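Long-range contacts in glucosidase (Croceicoccus marinus, PDB 5Z3K), which probably hydrolyses beta-glucosidic bonds as a glycoside hydrolase family 39 enzyme built on a TIM barrel: residues A[22-27]-A[339-344]; A[155-160]-A[194-199]; A[59-64]-A[89-94]. One frame throughout, in Å; residues are numbered along the deposited sequence.

Contact 1 of 3, residues A[22-27]-A[339-344]; sequences QLHGTS and QTLATT
The flank of a (beta/alpha)8 barrel, where the lead-in to the first strand meets the end of the last helix, is drawn here by Gln22 and His24 packing against Leu341. Residues 22-24 lead into strand 25-27, and Leu341 lies in the last turn of helix 329-341. The polar half of the contact centres on a hydrogen bond: Gln22 NE2 donates to Leu341 O at 2.7 Å. The bond is nearly straight (168°), the oxygen lies close to the plane of the amide, and the donor sits nearly along the C=O axis. The bend of the glutamine chain at chi2 (71°) turns CD toward the helix end. Thr343 O is 3.0 Å from Gln22 NE2 as well.

The apolar half is one methyl. Leu341 CD1 lies 3.9 Å from His24 ND1 and equally near the histidine backbone N, approaching the ring obliquely, and the two side chains cross at about a right angle. An inverse gamma turn centred on His24 bends the chain here, and the His24 imidazole also meets Phe334 and Val337 of the same helix. Beyond Leu341, Thr343 OG1 returns to Thr340 O at 2.8 Å, an oxygen that Thr343 N shares. The final helix thus packs beside the seam where strands 25-27 and 298-301 close the barrel, as in a (beta/alpha)8 fold.

Contact 2 of 3, residues A[155-160]-A[194-199]; sequences GDQPDF and GPCVAF
Asp159 faces the chain at Ala198 and Phe199 and takes a backbone N-H on each carboxylate oxygen. Ala198 N reaches Asp159 OD1 at 2.9 Å, nearly straight (167°) and on its syn lone pair; Phe199 N meets Asp159 OD2 at 3.0 Å, also on the syn side but well out of the carboxylate plane. With chi1 at 51°, CG stands between the backbone N and the carbonyl carbon, the crowded position, on the side of 194-199. An alanine here would probably leave both N-H groups without this acceptor and let the chain after strand 191-197 shift away from the turn.

Around this pair, Gln157 N donates to Cys196 O at 2.9 Å in a bent bond. Gln157 CB rests on Ala198 CB, and Phe160 CD1 comes 3.3 Å from Phe199 CZ, the rings meeting rim to rim with planes 42° apart. Pro158 CD lies 3.2 Å from Pro195 O, a buried oxygen with no hydrogen-bonding partner in the model.

Farther out, the type I turn from Gln157 to Phe160 holds Asp159 in place, and a cis peptide precedes Pro195. Gly155 has backbone angles that call for glycine, and a CB there would strike Pro195 O. Gln157 NE2 binds Asp156 OD1, while Asp156 OD2 is held by Arg55 and Tyr264. The chemistry is that of one carboxylate shared by two consecutive amides: the N-H dipoles would be expected to stabilise its negative charge, tying the loops after two neighbouring barrel strands together.

Contact 3 of 3, residues A[59-64]-A[89-94]; sequences WVSRLD and AATDTW
Largely aromatic packing joins Trp59 and Val60, in the long loop that follows strand 53-55, to Trp94 on helix 89-100, the helix to which that loop leads. The indoles slide past each other in opposite directions, with their five-membered rings inclined at 31°, and Trp94 CB makes a CH-pi contact, sitting 3.5 Å above the centroid of the Trp59 six-membered ring, almost on its normal. The Trp94 ring in turn lies between Ala90 O on one face and Trp59 CG on the other, both displaced toward its rim. Val60 closes round its far end, with CB 3.8 Å from Trp94 CH2 and the backbone N 3.2 Å from Trp94 CZ3. The nitrogen of that ring, Trp94 NE1, is bonded to Ala31 O, which helps to hold the indole in this rotation.

One polar link stands beside the rings. Ser61 OG and Thr91 OG1 form a hydrogen bond of 2.8 Å in which either hydroxyl may donate. An inverse gamma turn centred on Val60 bends the loop between the tryptophan and the serine. This is the second beta-alpha unit of the (beta/alpha)8 barrel, its long loop folded back on the start of its own helix.

In the fold
All three contacts belong to the eight-stranded parallel barrel, at different places around it. Contact 1 spans most of the chain, joining the approach to the first strand, 25-27, with the last helix, 329-341, after which the chain returns to the nine-stranded sheet at 345-350. Contacts 3 and 2 are nested within that loop and follow one another: contact 3 pairs the loop after the second strand with helix 89-100, and contact 2 joins the loop after the fourth strand, 151-154, to the end of the fifth, 191-197, and the residues just beyond. Their centres are 21 to 24 Å apart and none touches another. Contact 1 thus lies beside the seam where the first and eighth strands pair, while the others involve loops at the C-terminal ends of the strands, where TIM-barrel enzymes carry their active sites.

Contact 1 of 3, residues A[22-27]-A[339-344]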
loop_
_atom_site.group_PDB
_atom_site.type_symbol
_atom_site.label_atom_id
_atom_site.label_comp_id
_atom_site.label_asym_id
_atom_site.label_seq_id
_atom_site.Cartn_x
_atom_site.Cartn_y
_atom_site.Cartn_z
ATOM N N GLN A 22 -11.035 -2.034 -2.558
ATOM C CA GLN A 22 -10.334 -1.931 -1.273
ATOM C C GLN A 22 -8.828 -1.979 -1.508
ATOM O O GLN A 22 -8.202 -3.046 -1.508
ATOM C CB GLN A 22 -10.794 -3.035 -0.331
ATOM C CG GLN A 22 -12.052 -2.663 0.457
ATOM C CD GLN A 22 -13.301 -2.624 -0.416
ATOM O OE1 GLN A 22 -13.685 -3.631 -1.014
ATOM N NE2 GLN A 22 -13.936 -1.454 -0.498
ATOM N N LEU A 23 -8.230 -0.801 -1.698
ATOM C CA LEU A 23 -6.807 -0.691 -1.980
ATOM C C LEU A 23 -5.990 -0.223 -0.776
ATOM O O LEU A 23 -4.797 0.081 -0.929
ATOM C CB LEU A 23 -6.573 0.257 -3.159
ATOM C CG LEU A 23 -7.182 -0.147 -4.510
ATOM C CD1 LEU A 23 -6.637 0.749 -5.649
ATOM C CD2 LEU A 23 -6.888 -1.590 -4.775
ATOM N N HIS A 24 -6.590 -0.165 0.418
ATOM C CA HIS A 24 -5.896 0.393 1.584
ATOM C C HIS A 24 -5.038 -0.664 2.274
ATOM O O HIS A 24 -5.278 -1.058 3.417
ATOM C CB HIS A 24 -6.874 0.996 2.587
ATOM C CG HIS A 24 -6.273 2.093 3.409
ATOM N ND1 HIS A 24 -5.785 3.251 2.848
ATOM C CD2 HIS A 24 -6.101 2.224 4.748
ATOM C CE1 HIS A 24 -5.317 4.040 3.800
ATOM N NE2 HIS A 24 -5.504 3.444 4.965
ATOM N N GLY A 25 -4.007 -1.106 1.563
ATOM C CA GLY A 25 -2.985 -1.931 2.175
ATOM C C GLY A 25 -1.822 -1.103 2.688
ATOM O O GLY A 25 -1.643 0.050 2.305
ATOM N N THR A 26 -0.999 -1.705 3.551
ATOM C CA THR A 26 0.155 -0.978 4.066
ATOM C C THR A 26 1.186 -1.970 4.571
ATOM O O THR A 26 0.940 -3.173 4.656
ATOM C CB THR A 26 -0.230 -0.008 5.190
ATOM O OG1 THR A 26 0.832 0.930 5.389
ATOM C CG2 THR A 26 -0.455 -0.766 6.499
ATOM N N SER A 27 2.350 -1.441 4.906
ATOM C CA SER A 27 3.406 -2.232 5.504
ATOM C C SER A 27 3.857 -1.527 6.773
ATOM O O SER A 27 3.459 -0.393 7.052
ATOM C CB SER A 27 4.579 -2.428 4.539
ATOM O OG SER A 27 5.350 -1.251 4.460
ATOM N N GLN A 339 -10.942 4.845 5.553
ATOM C CA GLN A 339 -12.364 4.813 5.844
ATOM C C GLN A 339 -13.180 5.006 4.574
ATOM O O GLN A 339 -14.235 4.385 4.404
ATOM C CB GLN A 339 -12.707 5.871 6.889
ATOM C CG GLN A 339 -12.128 5.503 8.261
ATOM C CD GLN A 339 -11.982 6.690 9.181
ATOM O OE1 GLN A 339 -12.452 7.787 8.887
ATOM N NE2 GLN A 339 -11.313 6.476 10.311
ATOM N N THR A 340 -12.704 5.867 3.677
ATOM C CA THR A 340 -13.407 6.086 2.420
ATOM C C THR A 340 -13.336 4.849 1.538
ATOM O O THR A 340 -14.345 4.454 0.937
ATOM C CB THR A 340 -12.825 7.301 1.693
ATOM O OG1 THR A 340 -12.910 8.446 2.547
ATOM C CG2 THR A 340 -13.598 7.577 0.414
ATOM N N LEU A 341 -12.152 4.223 1.460
ATOM C CA LEU A 341 -11.954 3.010 0.667
ATOM C C LEU A 341 -12.682 1.807 1.256
ATOM O O LEU A 341 -12.859 0.799 0.557
ATOM C CB LEU A 341 -10.456 2.682 0.546
ATOM C CG LEU A 341 -9.633 3.708 -0.248
ATOM C CD1 LEU A 341 -8.134 3.361 -0.313
ATOM C CD2 LEU A 341 -10.248 3.848 -1.663
ATOM N N ALA A 342 -13.097 1.881 2.520
ATOM C CA ALA A 342 -13.816 0.774 3.124
ATOM C C ALA A 342 -15.298 0.782 2.785
ATOM O O ALA A 342 -15.975 -0.213 3.060
ATOM C CB ALA A 342 -13.654 0.777 4.648
ATOM N N THR A 343 -15.824 1.875 2.226
ATOM C CA THR A 343 -17.189 1.831 1.734
ATOM C C THR A 343 -17.278 0.805 0.612
ATOM O O THR A 343 -16.274 0.418 0.011
ATOM C CB THR A 343 -17.640 3.202 1.241
ATOM O OG1 THR A 343 -16.835 3.599 0.120
ATOM C CG2 THR A 343 -17.518 4.231 2.358
ATOM N N THR A 344 -18.484 0.319 0.357
ATOM C CA THR A 344 -18.610 -0.730 -0.640
ATOM C C THR A 344 -19.212 -0.251 -1.937
ATOM O O THR A 344 -18.866 -0.779 -2.992
ATOM C CB THR A 344 -19.448 -1.892 -0.109
ATOM O OG1 THR A 344 -20.709 -1.396 0.333
ATOM C CG2 THR A 344 -18.724 -2.566 1.058
#

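Contact 2 of 3, residues A[155-160]-A[194-199]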
loop_
_atom_site.group_PDB
_atom_site.type_symbol
_atom_site.label_atom_id
_atom_site.label_comp_id
_atom_site.label_asym_id
_atom_site.label_seq_id
_atom_site.Cartn_x
_atom_site.Cartn_y
_atom_site.Cartn_z
ATOM N N GLY A 155 10.328 -12.073 -3.385
ATOM C CA GLY A 155 11.222 -11.054 -3.895
ATOM C C GLY A 155 11.072 -9.689 -3.250
ATOM O O GLY A 155 10.001 -9.335 -2.746
ATOM N N ASP A 156 12.147 -8.906 -3.278
ATOM C CA ASP A 156 12.073 -7.495 -2.916
ATOM C C ASP A 156 13.194 -6.775 -3.651
ATOM O O ASP A 156 14.361 -6.924 -3.284
ATOM C CB ASP A 156 12.176 -7.300 -1.402
ATOM C CG ASP A 156 11.942 -5.854 -0.993
ATOM O OD1 ASP A 156 12.918 -5.078 -1.009
ATOM O OD2 ASP A 156 10.787 -5.487 -0.669
ATOM N N GLN A 157 12.839 -6.002 -4.685
ATOM C CA GLN A 157 13.780 -5.178 -5.433
ATOM C C GLN A 157 15.036 -5.937 -5.889
ATOM O O GLN A 157 16.155 -5.497 -5.626
ATOM C CB GLN A 157 14.178 -3.958 -4.614
ATOM C CG GLN A 157 13.082 -3.501 -3.683
ATOM C CD GLN A 157 13.365 -2.197 -2.963
ATOM O OE1 GLN A 157 13.866 -1.242 -3.549
ATOM N NE2 GLN A 157 13.015 -2.147 -1.682
ATOM N N PRO A 158 14.878 -7.070 -6.585
ATOM C CA PRO A 158 16.072 -7.763 -7.105
ATOM C C PRO A 158 16.840 -6.945 -8.128
ATOM O O PRO A 158 18.028 -7.209 -8.339
ATOM C CB PRO A 158 15.497 -9.041 -7.735
ATOM C CG PRO A 158 14.095 -8.654 -8.122
ATOM C CD PRO A 158 13.640 -7.767 -6.986
ATOM N N ASP A 159 16.203 -5.959 -8.769
ATOM C CA ASP A 159 16.865 -5.103 -9.748
ATOM C C ASP A 159 17.482 -3.856 -9.124
ATOM O O ASP A 159 17.989 -2.998 -9.856
ATOM C CB ASP A 159 15.875 -4.696 -10.848
ATOM C CG ASP A 159 14.568 -4.124 -10.295
ATOM O OD1 ASP A 159 14.203 -4.445 -9.141
ATOM O OD2 ASP A 159 13.902 -3.350 -11.023
ATOM N N PHE A 160 17.448 -3.734 -7.797
ATOM C CA PHE A 160 18.022 -2.583 -7.102
ATOM C C PHE A 160 19.519 -2.823 -6.907
ATOM O O PHE A 160 20.017 -3.035 -5.797
ATOM C CB PHE A 160 17.309 -2.355 -5.776
ATOM C CG PHE A 160 17.532 -0.995 -5.187
ATOM C CD1 PHE A 160 16.842 0.102 -5.666
ATOM C CD2 PHE A 160 18.410 -0.815 -4.139
ATOM C CE1 PHE A 160 17.039 1.351 -5.122
ATOM C CE2 PHE A 160 18.608 0.436 -3.590
ATOM C CZ PHE A 160 17.924 1.514 -4.084
ATOM N N GLY A 194 5.260 -11.965 -7.571
ATOM C CA GLY A 194 6.551 -11.335 -7.411
ATOM C C GLY A 194 6.799 -10.469 -8.624
ATOM O O GLY A 194 5.891 -10.251 -9.426
ATOM N N PRO A 195 8.030 -9.976 -8.807
ATOM C CA PRO A 195 9.222 -10.135 -7.976
ATOM C C PRO A 195 9.515 -8.889 -7.168
ATOM O O PRO A 195 10.606 -8.768 -6.626
ATOM C CB PRO A 195 10.317 -10.345 -9.013
ATOM C CG PRO A 195 9.900 -9.361 -10.092
ATOM C CD PRO A 195 8.378 -9.374 -10.108
ATOM N N CYS A 196 8.556 -7.960 -7.128
ATOM C CA CYS A 196 8.725 -6.653 -6.498
ATOM C C CYS A 196 9.764 -5.832 -7.252
ATOM O O CYS A 196 10.803 -5.460 -6.700
ATOM C CB CYS A 196 9.090 -6.772 -5.013
ATOM S SG CYS A 196 9.014 -5.169 -4.147
ATOM N N VAL A 197 9.456 -5.537 -8.520
ATOM C CA VAL A 197 10.317 -4.721 -9.368
ATOM C C VAL A 197 10.522 -3.347 -8.748
ATOM O O VAL A 197 9.559 -2.612 -8.490
ATOM C CB VAL A 197 9.699 -4.599 -10.768
ATOM C CG1 VAL A 197 10.633 -3.824 -11.700
ATOM C CG2 VAL A 197 9.376 -5.972 -11.342
ATOM N N ALA A 198 11.787 -2.966 -8.553
ATOM C CA ALA A 198 12.085 -1.647 -8.006
ATOM C C ALA A 198 12.024 -0.556 -9.065
ATOM O O ALA A 198 11.674 0.586 -8.749
ATOM C CB ALA A 198 13.472 -1.639 -7.353
ATOM N N PHE A 199 12.379 -0.878 -10.308
ATOM C CA PHE A 199 12.479 0.097 -11.396
ATOM C C PHE A 199 11.532 -0.309 -12.523
ATOM O O PHE A 199 11.978 -0.769 -13.586
ATOM C CB PHE A 199 13.923 0.195 -11.892
ATOM C CG PHE A 199 14.922 0.505 -10.802
ATOM C CD1 PHE A 199 14.604 1.383 -9.779
ATOM C CD2 PHE A 199 16.176 -0.074 -10.811
ATOM C CE1 PHE A 199 15.513 1.674 -8.782
ATOM C CE2 PHE A 199 17.091 0.213 -9.822
ATOM C CZ PHE A 199 16.762 1.088 -8.806
#

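Contact 3 of 3, residues A[59-64]-A[89-94]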
loop_
_atom_site.group_PDB
_atom_site.type_symbol
_atom_site.label_atom_id
_atom_site.label_comp_id
_atom_site.label_asym_id
_atom_site.label_seq_id
_atom_site.Cartn_x
_atom_site.Cartn_y
_atom_site.Cartn_z
ATOM N N TRP A 59 8.345 -6.503 8.915
ATOM C CA TRP A 59 8.427 -7.293 10.133
ATOM C C TRP A 59 9.795 -7.972 10.239
ATOM O O TRP A 59 10.582 -8.020 9.290
ATOM C CB TRP A 59 7.335 -8.362 10.166
ATOM C CG TRP A 59 5.912 -7.871 10.068
ATOM C CD1 TRP A 59 5.457 -6.564 10.157
ATOM C CD2 TRP A 59 4.751 -8.683 9.866
ATOM N NE1 TRP A 59 4.091 -6.533 10.021
ATOM C CE2 TRP A 59 3.632 -7.817 9.838
ATOM C CE3 TRP A 59 4.546 -10.064 9.710
ATOM C CZ2 TRP A 59 2.327 -8.288 9.664
ATOM C CZ3 TRP A 59 3.254 -10.533 9.521
ATOM C CH2 TRP A 59 2.153 -9.641 9.503
ATOM N N VAL A 60 10.066 -8.514 11.424
ATOM C CA VAL A 60 11.204 -9.405 11.617
ATOM C C VAL A 60 10.738 -10.814 11.260
ATOM O O VAL A 60 10.548 -11.663 12.142
ATOM C CB VAL A 60 11.740 -9.296 13.061
ATOM C CG1 VAL A 60 12.921 -10.254 13.290
ATOM C CG2 VAL A 60 12.157 -7.852 13.353
ATOM N N SER A 61 10.528 -11.063 9.961
ATOM C CA SER A 61 9.850 -12.268 9.471
ATOM C C SER A 61 10.466 -12.723 8.158
ATOM O O SER A 61 9.768 -13.041 7.189
ATOM C CB SER A 61 8.352 -12.028 9.283
ATOM O OG SER A 61 7.774 -11.582 10.496
ATOM N N ARG A 62 11.793 -12.763 8.124
ATOM C CA ARG A 62 12.539 -13.093 6.921
ATOM C C ARG A 62 12.933 -14.563 6.926
ATOM O O ARG A 62 13.199 -15.156 7.976
ATOM C CB ARG A 62 13.791 -12.218 6.810
ATOM C CG ARG A 62 13.503 -10.735 6.794
ATOM C CD ARG A 62 12.836 -10.320 5.507
ATOM N NE ARG A 62 12.585 -8.884 5.533
ATOM C CZ ARG A 62 13.499 -7.945 5.291
ATOM N NH1 ARG A 62 14.750 -8.274 4.973
ATOM N NH2 ARG A 62 13.151 -6.666 5.355
ATOM N N LEU A 63 12.958 -15.154 5.735
ATOM C CA LEU A 63 13.496 -16.499 5.553
ATOM C C LEU A 63 14.931 -16.305 5.072
ATOM O O LEU A 63 15.195 -16.251 3.871
ATOM C CB LEU A 63 12.661 -17.311 4.566
ATOM C CG LEU A 63 13.253 -18.701 4.285
ATOM C CD1 LEU A 63 13.448 -19.448 5.595
ATOM C CD2 LEU A 63 12.396 -19.509 3.317
ATOM N N ASP A 64 15.857 -16.154 6.018
ATOM C CA ASP A 64 17.233 -15.879 5.637
ATOM C C ASP A 64 17.858 -17.122 5.006
ATOM O O ASP A 64 17.489 -18.258 5.317
ATOM C CB ASP A 64 18.054 -15.407 6.840
ATOM C CG ASP A 64 19.222 -14.502 6.437
ATOM O OD1 ASP A 64 19.295 -14.095 5.260
ATOM O OD2 ASP A 64 20.067 -14.174 7.298
ATOM N N ALA A 89 7.582 -17.324 16.447
ATOM C CA ALA A 89 6.931 -16.625 17.553
ATOM C C ALA A 89 6.587 -15.184 17.193
ATOM O O ALA A 89 5.430 -14.763 17.319
ATOM C CB ALA A 89 7.804 -16.669 18.807
ATOM N N ALA A 90 7.578 -14.397 16.763
ATOM C CA ALA A 90 7.287 -12.981 16.535
ATOM C C ALA A 90 6.362 -12.819 15.340
ATOM O O ALA A 90 5.436 -11.996 15.362
ATOM C CB ALA A 90 8.585 -12.192 16.330
ATOM N N THR A 91 6.596 -13.607 14.291
ATOM C CA THR A 91 5.737 -13.538 13.115
ATOM C C THR A 91 4.306 -13.953 13.461
ATOM O O THR A 91 3.341 -13.338 12.990
ATOM C CB THR A 91 6.311 -14.410 11.997
ATOM O OG1 THR A 91 7.668 -14.032 11.742
ATOM C CG2 THR A 91 5.496 -14.229 10.710
ATOM N N ASP A 92 4.155 -14.976 14.307
ATOM C CA ASP A 92 2.829 -15.361 14.784
ATOM C C ASP A 92 2.125 -14.184 15.439
ATOM O O ASP A 92 0.917 -13.993 15.262
ATOM C CB ASP A 92 2.930 -16.499 15.807
ATOM C CG ASP A 92 3.186 -17.852 15.179
ATOM O OD1 ASP A 92 3.189 -17.964 13.936
ATOM O OD2 ASP A 92 3.397 -18.810 15.954
ATOM N N THR A 93 2.860 -13.404 16.228
ATOM C CA THR A 93 2.253 -12.282 16.931
ATOM C C THR A 93 1.746 -11.236 15.945
ATOM O O THR A 93 0.609 -10.761 16.053
ATOM C CB THR A 93 3.269 -11.698 17.906
ATOM O OG1 THR A 93 3.555 -12.696 18.893
ATOM C CG2 THR A 93 2.736 -10.453 18.603
ATOM N N TRP A 94 2.564 -10.899 14.948
ATOM C CA TRP A 94 2.154 -9.891 13.977
ATOM C C TRP A 94 1.031 -10.401 13.082
ATOM O O TRP A 94 0.131 -9.635 12.704
ATOM C CB TRP A 94 3.366 -9.448 13.163
ATOM C CG TRP A 94 4.313 -8.571 13.959
ATOM C CD1 TRP A 94 3.973 -7.499 14.729
ATOM C CD2 TRP A 94 5.745 -8.682 14.036
ATOM N NE1 TRP A 94 5.099 -6.940 15.291
ATOM C CE2 TRP A 94 6.199 -7.647 14.884
ATOM C CE3 TRP A 94 6.683 -9.567 13.488
ATOM C CZ2 TRP A 94 7.556 -7.466 15.195
ATOM C CZ3 TRP A 94 8.038 -9.389 13.796
ATOM C CH2 TRP A 94 8.457 -8.348 14.644
#